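Local structure of aldehyde dehydrogenase (Trypanosoma brucei, 5MYP) at residues 423-426 / 432-435; 81-86 / 447-452; 282-285 / 291-294. The protein probably catalyses the NAD+-dependent oxidation of aldehydes to carboxylic acids. All coordinates share one frame; numbering follows the deposited sequence.

Residues 81-86 of helix 69-95 meet 447-452 some 360 residues later in the chain, on the short helix that precedes strand 454-461; interaction 2 thus closes a very long loop, and both other contacts lie within it. Interaction 3 comes first, folding helix 289-296 back on helix 272-287. After it, in series, interaction 1 closes a small loop within the connection between strands 417-419 and 440-441, beside the predicted active site. Interactions 1 and 2 are neighbours in space, P432 N packing 3.5 Å from Y448 CE2, and both reach the second subunit. Interaction 3 stands apart, its centre about 29 Å from that of interaction 1.

Interaction 1. Residues 423-426 / 432-435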
loop_
_atom_site.group_PDB
_atom_site.type_symbol
_atom_site.label_atom_id
_atom_site.label_comp_id
_atom_site.label_asym_id
_atom_site.label_seq_id
_atom_site.Cartn_x
_atom_site.Cartn_y
_atom_site.Cartn_z
ATOM N N VAL A 423 14.980 15.445 12.394
ATOM C CA VAL A 423 14.959 14.098 13.011
ATOM C C VAL A 423 13.809 13.834 14.008
ATOM O O VAL A 423 13.234 12.744 13.999
ATOM C CB VAL A 423 16.339 13.725 13.632
ATOM C CG1 VAL A 423 16.323 12.331 14.250
ATOM C CG2 VAL A 423 17.433 13.814 12.574
ATOM N N VAL A 424 13.464 14.824 14.831
ATOM C CA VAL A 424 12.540 14.635 15.974
ATOM C C VAL A 424 11.122 14.157 15.624
ATOM O O VAL A 424 10.439 13.567 16.473
ATOM C CB VAL A 424 12.436 15.905 16.862
ATOM C CG1 VAL A 424 13.777 16.204 17.526
ATOM C CG2 VAL A 424 11.914 17.117 16.085
ATOM N N HIS A 425 10.683 14.419 14.392
ATOM C CA HIS A 425 9.382 13.932 13.902
ATOM C C HIS A 425 9.223 12.409 13.937
ATOM O O HIS A 425 8.102 11.922 14.039
ATOM C CB HIS A 425 9.102 14.446 12.478
ATOM C CG HIS A 425 9.968 13.829 11.421
ATOM N ND1 HIS A 425 11.328 14.038 11.358
ATOM C CD2 HIS A 425 9.663 13.020 10.379
ATOM C CE1 HIS A 425 11.825 13.378 10.326
ATOM N NE2 HIS A 425 10.836 12.747 9.720
ATOM N N ALA A 426 10.332 11.669 13.843
ATOM C CA ALA A 426 10.307 10.199 13.917
ATOM C C ALA A 426 9.732 9.660 15.235
ATOM O O ALA A 426 9.099 8.603 15.243
ATOM C CB ALA A 426 11.698 9.635 13.683
ATOM N N PRO A 432 2.241 9.329 10.852
ATOM C CA PRO A 432 2.730 8.143 10.144
ATOM C C PRO A 432 4.172 8.368 9.691
ATOM O O PRO A 432 4.501 9.469 9.243
ATOM C CB PRO A 432 1.785 8.030 8.943
ATOM C CG PRO A 432 1.302 9.414 8.697
ATOM C CD PRO A 432 1.343 10.145 10.010
ATOM N N PHE A 433 5.017 7.347 9.815
ATOM C CA PHE A 433 6.417 7.448 9.405
ATOM C C PHE A 433 6.679 6.583 8.179
ATOM O O PHE A 433 6.541 5.363 8.237
ATOM C CB PHE A 433 7.355 7.034 10.536
ATOM C CG PHE A 433 8.802 7.249 10.212
ATOM C CD1 PHE A 433 9.374 8.506 10.360
ATOM C CD2 PHE A 433 9.589 6.205 9.731
ATOM C CE1 PHE A 433 10.713 8.716 10.053
ATOM C CE2 PHE A 433 10.925 6.412 9.421
ATOM C CZ PHE A 433 11.485 7.670 9.579
ATOM N N GLY A 434 7.074 7.224 7.082
ATOM C CA GLY A 434 7.341 6.515 5.838
ATOM C C GLY A 434 7.868 7.410 4.735
ATOM O O GLY A 434 7.895 8.633 4.873
ATOM N N GLY A 435 8.290 6.786 3.643
ATOM C CA GLY A 435 8.840 7.493 2.497
ATOM C C GLY A 435 7.885 7.577 1.324
ATOM O O GLY A 435 6.711 7.212 1.420
#
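The amide nitrogen of A426, the residue whose methyl meets F433, donates to V423 O at 3.1 Å, and this bond closes the 3-10 turn that carries H425 and A426 to the contact. No hydrogen bond joins the two segments. The phenyl ring of F433 supplies its CE1 corner to two neighbours: A426 CB lies 3.9 Å from F433 CE1, approaching obliquely, while H425 NE2 comes to the ring's edge, near its plane, 4.0 Å from F433 CE1. A third touch, F433 CD1 to A426 CA at 4.0 Å, extends the ring's apolar footing onto the backbone of the turn. The imidazole gets there because H425 holds CG between its backbone N and carbonyl carbon (chi1 70°), and its side chain crosses that of F433 at about a right angle. Beyond the two segments, backbone hydrogen bonding with Y444 helps place F433, H445 meets its ring with nearly parallel plane, and M460 of the second subunit packs on H425. F433 belongs to the P-F-G-G sequence that recurs in aldehyde dehydrogenases, and its side chain comes within about 3 Å of that of E223, a predicted active-site residue. The contact rests mainly on van der Waals packing of the ring against A426 and H425, consistent with an apolar surface beside that glutamate.

Interaction 2. Residues 81-86 / 447-452; sequences RNEVWH and RYSFET
E83 and S449 turn their polar ends to each other from neighbouring helices, and a water sits between them. It donates to E83 OE2 at 2.6 Å and accepts from S449 OG at 2.7 Å, the two bonds meeting at the water at close to a right angle, so that OE2 and OG remain 4.0 Å apart. The glutamate extends with CG anti to its backbone N and then bends at chi2 (72°), which swings the carboxylate towards the start of helix 447-452. There OE2 also accepts from the backbone N of G446, while OE1 takes a bond from Q136 NE2; the buried carboxylate is thereby gripped at both oxygens and its rotation is probably fixed. S449 OG likewise has a second partner, the backbone N of H445. In the fold, the contact sets the long helix 69-95 against the short helix that leads into strand 454-461, which pairs antiparallel with strand 110-124 in a mixed sheet; the parallel strands there, 147-151 and 196-200 among them, are consistent with the Rossmann-like cofactor-binding domain of the aldehyde dehydrogenase family. One turn further along the long helix, H86 leaves the backbone toward 447-452, and with CG anti to the backbone N (chi1 177°) its ring reaches R447 N. Its NE2 stops 3.5 Å from that R447 N, which approaches the imidazole obliquely; the firm bond of NE2 is to Y94 OH, and H90 meets the same ring edge-to-face. R447 takes its guanidinium away from residues 81-86, to a salt bridge between its NH2 and E93 OE2, and H86 NE2 and R447 NE are 6.6 Å apart.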
loop_
_atom_site.group_PDB
_atom_site.type_symbol
_atom_site.label_atom_id
_atom_site.label_comp_id
_atom_site.label_asym_id
_atom_site.label_seq_id
_atom_site.Cartn_x
_atom_site.Cartn_y
_atom_site.Cartn_z
ATOM N N ARG A 81 9.509 2.017 24.275
ATOM C CA ARG A 81 8.624 2.025 25.447
ATOM C C ARG A 81 7.322 2.767 25.153
ATOM O O ARG A 81 6.236 2.261 25.445
ATOM C CB ARG A 81 9.323 2.657 26.657
ATOM C CG ARG A 81 8.572 2.485 27.962
ATOM C CD ARG A 81 9.244 3.241 29.085
ATOM N NE ARG A 81 8.957 4.674 29.004
ATOM C CZ ARG A 81 9.559 5.620 29.727
ATOM N NH1 ARG A 81 10.521 5.315 30.602
ATOM N NH2 ARG A 81 9.203 6.894 29.566
ATOM N N ASN A 82 7.439 3.952 24.557
ATOM C CA ASN A 82 6.271 4.752 24.177
ATOM C C ASN A 82 5.395 4.050 23.141
ATOM O O ASN A 82 4.172 4.151 23.202
ATOM C CB ASN A 82 6.698 6.129 23.648
ATOM C CG ASN A 82 7.366 6.990 24.713
ATOM O OD1 ASN A 82 7.189 6.778 25.914
ATOM N ND2 ASN A 82 8.151 7.964 24.269
ATOM N N GLU A 83 6.022 3.341 22.202
ATOM C CA GLU A 83 5.291 2.573 21.182
ATOM C C GLU A 83 4.449 1.461 21.805
ATOM O O GLU A 83 3.286 1.296 21.442
ATOM C CB GLU A 83 6.258 1.971 20.153
ATOM C CG GLU A 83 5.592 1.354 18.927
ATOM C CD GLU A 83 5.007 2.375 17.966
ATOM O OE1 GLU A 83 5.297 3.587 18.086
ATOM O OE2 GLU A 83 4.257 1.958 17.059
ATOM N N VAL A 84 5.027 0.708 22.740
ATOM C CA VAL A 84 4.284 -0.364 23.414
ATOM C C VAL A 84 3.106 0.212 24.196
ATOM O O VAL A 84 1.985 -0.297 24.088
ATOM C CB VAL A 84 5.144 -1.210 24.383
ATOM C CG1 VAL A 84 4.266 -2.257 25.071
ATOM C CG2 VAL A 84 6.281 -1.910 23.658
ATOM N N TRP A 85 3.359 1.259 24.979
ATOM C CA TRP A 85 2.297 1.902 25.772
ATOM C C TRP A 85 1.172 2.415 24.876
ATOM O O TRP A 85 -0.004 2.200 25.177
ATOM C CB TRP A 85 2.819 3.089 26.594
ATOM C CG TRP A 85 3.783 2.811 27.696
ATOM C CD1 TRP A 85 4.287 1.603 28.082
ATOM C CD2 TRP A 85 4.409 3.793 28.543
ATOM N NE1 TRP A 85 5.159 1.766 29.139
ATOM C CE2 TRP A 85 5.257 3.099 29.435
ATOM C CE3 TRP A 85 4.328 5.194 28.636
ATOM C CZ2 TRP A 85 6.023 3.757 30.409
ATOM C CZ3 TRP A 85 5.088 5.847 29.610
ATOM C CH2 TRP A 85 5.924 5.125 30.480
ATOM N N HIS A 86 1.540 3.074 23.770
ATOM C CA HIS A 86 0.572 3.534 22.775
ATOM C C HIS A 86 -0.297 2.383 22.266
ATOM O O HIS A 86 -1.521 2.482 22.274
ATOM C CB HIS A 86 1.295 4.205 21.596
ATOM C CG HIS A 86 0.387 4.644 20.491
ATOM N ND1 HIS A 86 0.095 5.969 20.251
ATOM C CD2 HIS A 86 -0.301 3.933 19.563
ATOM C CE1 HIS A 86 -0.736 6.055 19.226
ATOM N NE2 HIS A 86 -0.991 4.833 18.792
ATOM N N ARG A 447 -1.069 3.936 15.432
ATOM C CA ARG A 447 -2.256 3.634 14.613
ATOM C C ARG A 447 -1.909 3.178 13.189
ATOM O O ARG A 447 -2.593 2.328 12.623
ATOM C CB ARG A 447 -3.162 4.866 14.520
ATOM C CG ARG A 447 -4.515 4.618 13.866
ATOM C CD ARG A 447 -5.238 5.920 13.566
ATOM N NE ARG A 447 -5.916 6.461 14.745
ATOM C CZ ARG A 447 -7.135 6.116 15.173
ATOM N NH1 ARG A 447 -7.860 5.185 14.551
ATOM N NH2 ARG A 447 -7.629 6.704 16.262
ATOM N N TYR A 448 -0.860 3.761 12.619
ATOM C CA TYR A 448 -0.486 3.505 11.224
ATOM C C TYR A 448 0.210 2.154 11.067
ATOM O O TYR A 448 0.117 1.538 10.006
ATOM C CB TYR A 448 0.351 4.669 10.682
ATOM C CG TYR A 448 -0.385 5.975 10.876
ATOM C CD1 TYR A 448 -1.473 6.299 10.069
ATOM C CD2 TYR A 448 -0.040 6.856 11.901
ATOM C CE1 TYR A 448 -2.178 7.483 10.253
ATOM C CE2 TYR A 448 -0.738 8.039 12.091
ATOM C CZ TYR A 448 -1.807 8.347 11.262
ATOM O OH TYR A 448 -2.513 9.515 11.436
ATOM N N SER A 449 0.879 1.689 12.122
ATOM C CA SER A 449 1.334 0.295 12.188
ATOM C C SER A 449 0.132 -0.642 12.197
ATOM O O SER A 449 0.078 -1.595 11.423
ATOM C CB SER A 449 2.179 0.029 13.430
ATOM O OG SER A 449 3.442 0.654 13.351
ATOM N N PHE A 450 -0.838 -0.363 13.069
ATOM C CA PHE A 450 -2.031 -1.199 13.146
ATOM C C PHE A 450 -2.716 -1.292 11.779
ATOM O O PHE A 450 -3.063 -2.387 11.333
ATOM C CB PHE A 450 -3.019 -0.695 14.205
ATOM C CG PHE A 450 -4.239 -1.557 14.321
ATOM C CD1 PHE A 450 -5.350 -1.323 13.513
ATOM C CD2 PHE A 450 -4.262 -2.634 15.194
ATOM C CE1 PHE A 450 -6.471 -2.133 13.590
ATOM C CE2 PHE A 450 -5.382 -3.451 15.280
ATOM C CZ PHE A 450 -6.486 -3.200 14.474
ATOM N N GLU A 451 -2.889 -0.148 11.119
ATOM C CA GLU A 451 -3.516 -0.104 9.797
ATOM C C GLU A 451 -2.691 -0.839 8.737
ATOM O O GLU A 451 -3.241 -1.626 7.973
ATOM C CB GLU A 451 -3.782 1.342 9.369
ATOM C CG GLU A 451 -4.891 2.000 10.173
ATOM C CD GLU A 451 -5.051 3.484 9.878
ATOM O OE1 GLU A 451 -4.295 4.041 9.049
ATOM O OE2 GLU A 451 -5.951 4.096 10.480
ATOM N N THR A 452 -1.381 -0.602 8.723
ATOM C CA THR A 452 -0.474 -1.256 7.765
ATOM C C THR A 452 -0.488 -2.783 7.881
ATOM O O THR A 452 -0.464 -3.471 6.864
ATOM C CB THR A 452 0.966 -0.719 7.916
ATOM O OG1 THR A 452 0.985 0.643 7.504
ATOM C CG2 THR A 452 1.975 -1.501 7.064
HETATM O O HOH W 1 4.691 -0.177 15.562
#

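Interaction 3. Residues 282-285 / 291-294; sequences ARKA and FLKV
L292 carries this contact, placing both of its methyl branches against helix 272-287. On the buried side, CD2 sits over one face of the R283 guanidinium, 3.6 Å above the plane and offset toward the rim, with R283 CZ and NH2 each 3.8 Å from L292 CD2. The arginine reaches this spot by running out extended and then bending at chi3 (79°), which lays the flat group across the leucine. Its outer end is committed elsewhere: NH2 forms a salt bridge with E339 and a hydrogen bond to the carbonyl O of P349, two bonds that should hold the group's plane steady under the methyl. The other branch, CD1, rests on the backbone of the helix, 4.0 Å from K284 CA. Toward solvent the fit slackens. K284 is exposed and adds little more than its CG, 4.3 Å from L292 CD1, before its aliphatic chain continues to the amine. No hydrogen bond links the two segments. The result is two consecutive helices, 272-287 and 289-296, joined by a very short turn and packed against each other beside strand 346-353, far from the predicted active-site residues.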
loop_
_atom_site.group_PDB
_atom_site.type_symbol
_atom_site.label_atom_id
_atom_site.label_comp_id
_atom_site.label_asym_id
_atom_site.label_seq_id
_atom_site.Cartn_x
_atom_site.Cartn_y
_atom_site.Cartn_z
ATOM N N ALA A 282 28.740 24.769 17.305
ATOM C CA ALA A 282 27.898 23.665 17.778
ATOM C C ALA A 282 28.670 22.342 17.845
ATOM O O ALA A 282 28.545 21.598 18.822
ATOM C CB ALA A 282 26.668 23.514 16.892
ATOM N N ARG A 283 29.472 22.070 16.814
ATOM C CA ARG A 283 30.290 20.852 16.754
ATOM C C ARG A 283 31.289 20.759 17.913
ATOM O O ARG A 283 31.408 19.704 18.544
ATOM C CB ARG A 283 31.042 20.769 15.423
ATOM C CG ARG A 283 31.662 19.412 15.134
ATOM C CD ARG A 283 32.489 19.445 13.859
ATOM N NE ARG A 283 33.810 20.052 14.077
ATOM C CZ ARG A 283 34.993 19.514 13.760
ATOM N NH1 ARG A 283 36.107 20.187 14.040
ATOM N NH2 ARG A 283 35.093 18.330 13.159
ATOM N N LYS A 284 32.004 21.856 18.171
ATOM C CA LYS A 284 32.958 21.935 19.292
ATOM C C LYS A 284 32.269 21.690 20.627
ATOM O O LYS A 284 32.768 20.925 21.453
ATOM C CB LYS A 284 33.651 23.305 19.342
ATOM C CG LYS A 284 34.637 23.561 18.215
ATOM C CD LYS A 284 35.174 24.990 18.247
ATOM C CE LYS A 284 35.533 25.499 16.858
ATOM N NZ LYS A 284 36.508 24.623 16.150
ATOM N N ALA A 285 31.129 22.348 20.826
ATOM C CA ALA A 285 30.331 22.198 22.044
ATOM C C ALA A 285 29.888 20.751 22.291
ATOM O O ALA A 285 30.038 20.240 23.403
ATOM C CB ALA A 285 29.116 23.113 21.993
ATOM N N PHE A 291 38.444 15.595 22.667
ATOM C CA PHE A 291 38.172 14.604 21.617
ATOM C C PHE A 291 38.696 15.084 20.261
ATOM O O PHE A 291 39.431 14.361 19.589
ATOM C CB PHE A 291 36.671 14.281 21.528
ATOM C CG PHE A 291 36.313 13.386 20.372
ATOM C CD1 PHE A 291 36.516 12.012 20.450
ATOM C CD2 PHE A 291 35.788 13.917 19.194
ATOM C CE1 PHE A 291 36.190 11.184 19.381
ATOM C CE2 PHE A 291 35.466 13.097 18.124
ATOM C CZ PHE A 291 35.671 11.728 18.220
ATOM N N LEU A 292 38.326 16.306 19.882
ATOM C CA LEU A 292 38.745 16.882 18.601
ATOM C C LEU A 292 40.260 17.067 18.505
ATOM O O LEU A 292 40.856 16.719 17.490
ATOM C CB LEU A 292 38.021 18.209 18.329
ATOM C CG LEU A 292 36.533 18.102 17.983
ATOM C CD1 LEU A 292 35.880 19.480 17.981
ATOM C CD2 LEU A 292 36.334 17.401 16.646
ATOM N N LYS A 293 40.876 17.587 19.568
ATOM C CA LYS A 293 42.338 17.754 19.610
ATOM C C LYS A 293 43.096 16.439 19.412
ATOM O O LYS A 293 44.083 16.399 18.667
ATOM C CB LYS A 293 42.782 18.401 20.926
ATOM C CG LYS A 293 42.545 19.898 20.991
ATOM C CD LYS A 293 42.841 20.415 22.388
ATOM C CE LYS A 293 43.130 21.904 22.398
ATOM N NZ LYS A 293 43.314 22.379 23.799
ATOM N N VAL A 294 42.625 15.377 20.070
ATOM C CA VAL A 294 43.245 14.050 19.958
ATOM C C VAL A 294 43.065 13.489 18.547
ATOM O O VAL A 294 44.014 12.969 17.957
ATOM C CB VAL A 294 42.702 13.054 21.024
ATOM C CG1 VAL A 294 43.222 11.638 20.788
ATOM C CG2 VAL A 294 43.085 13.517 22.426
#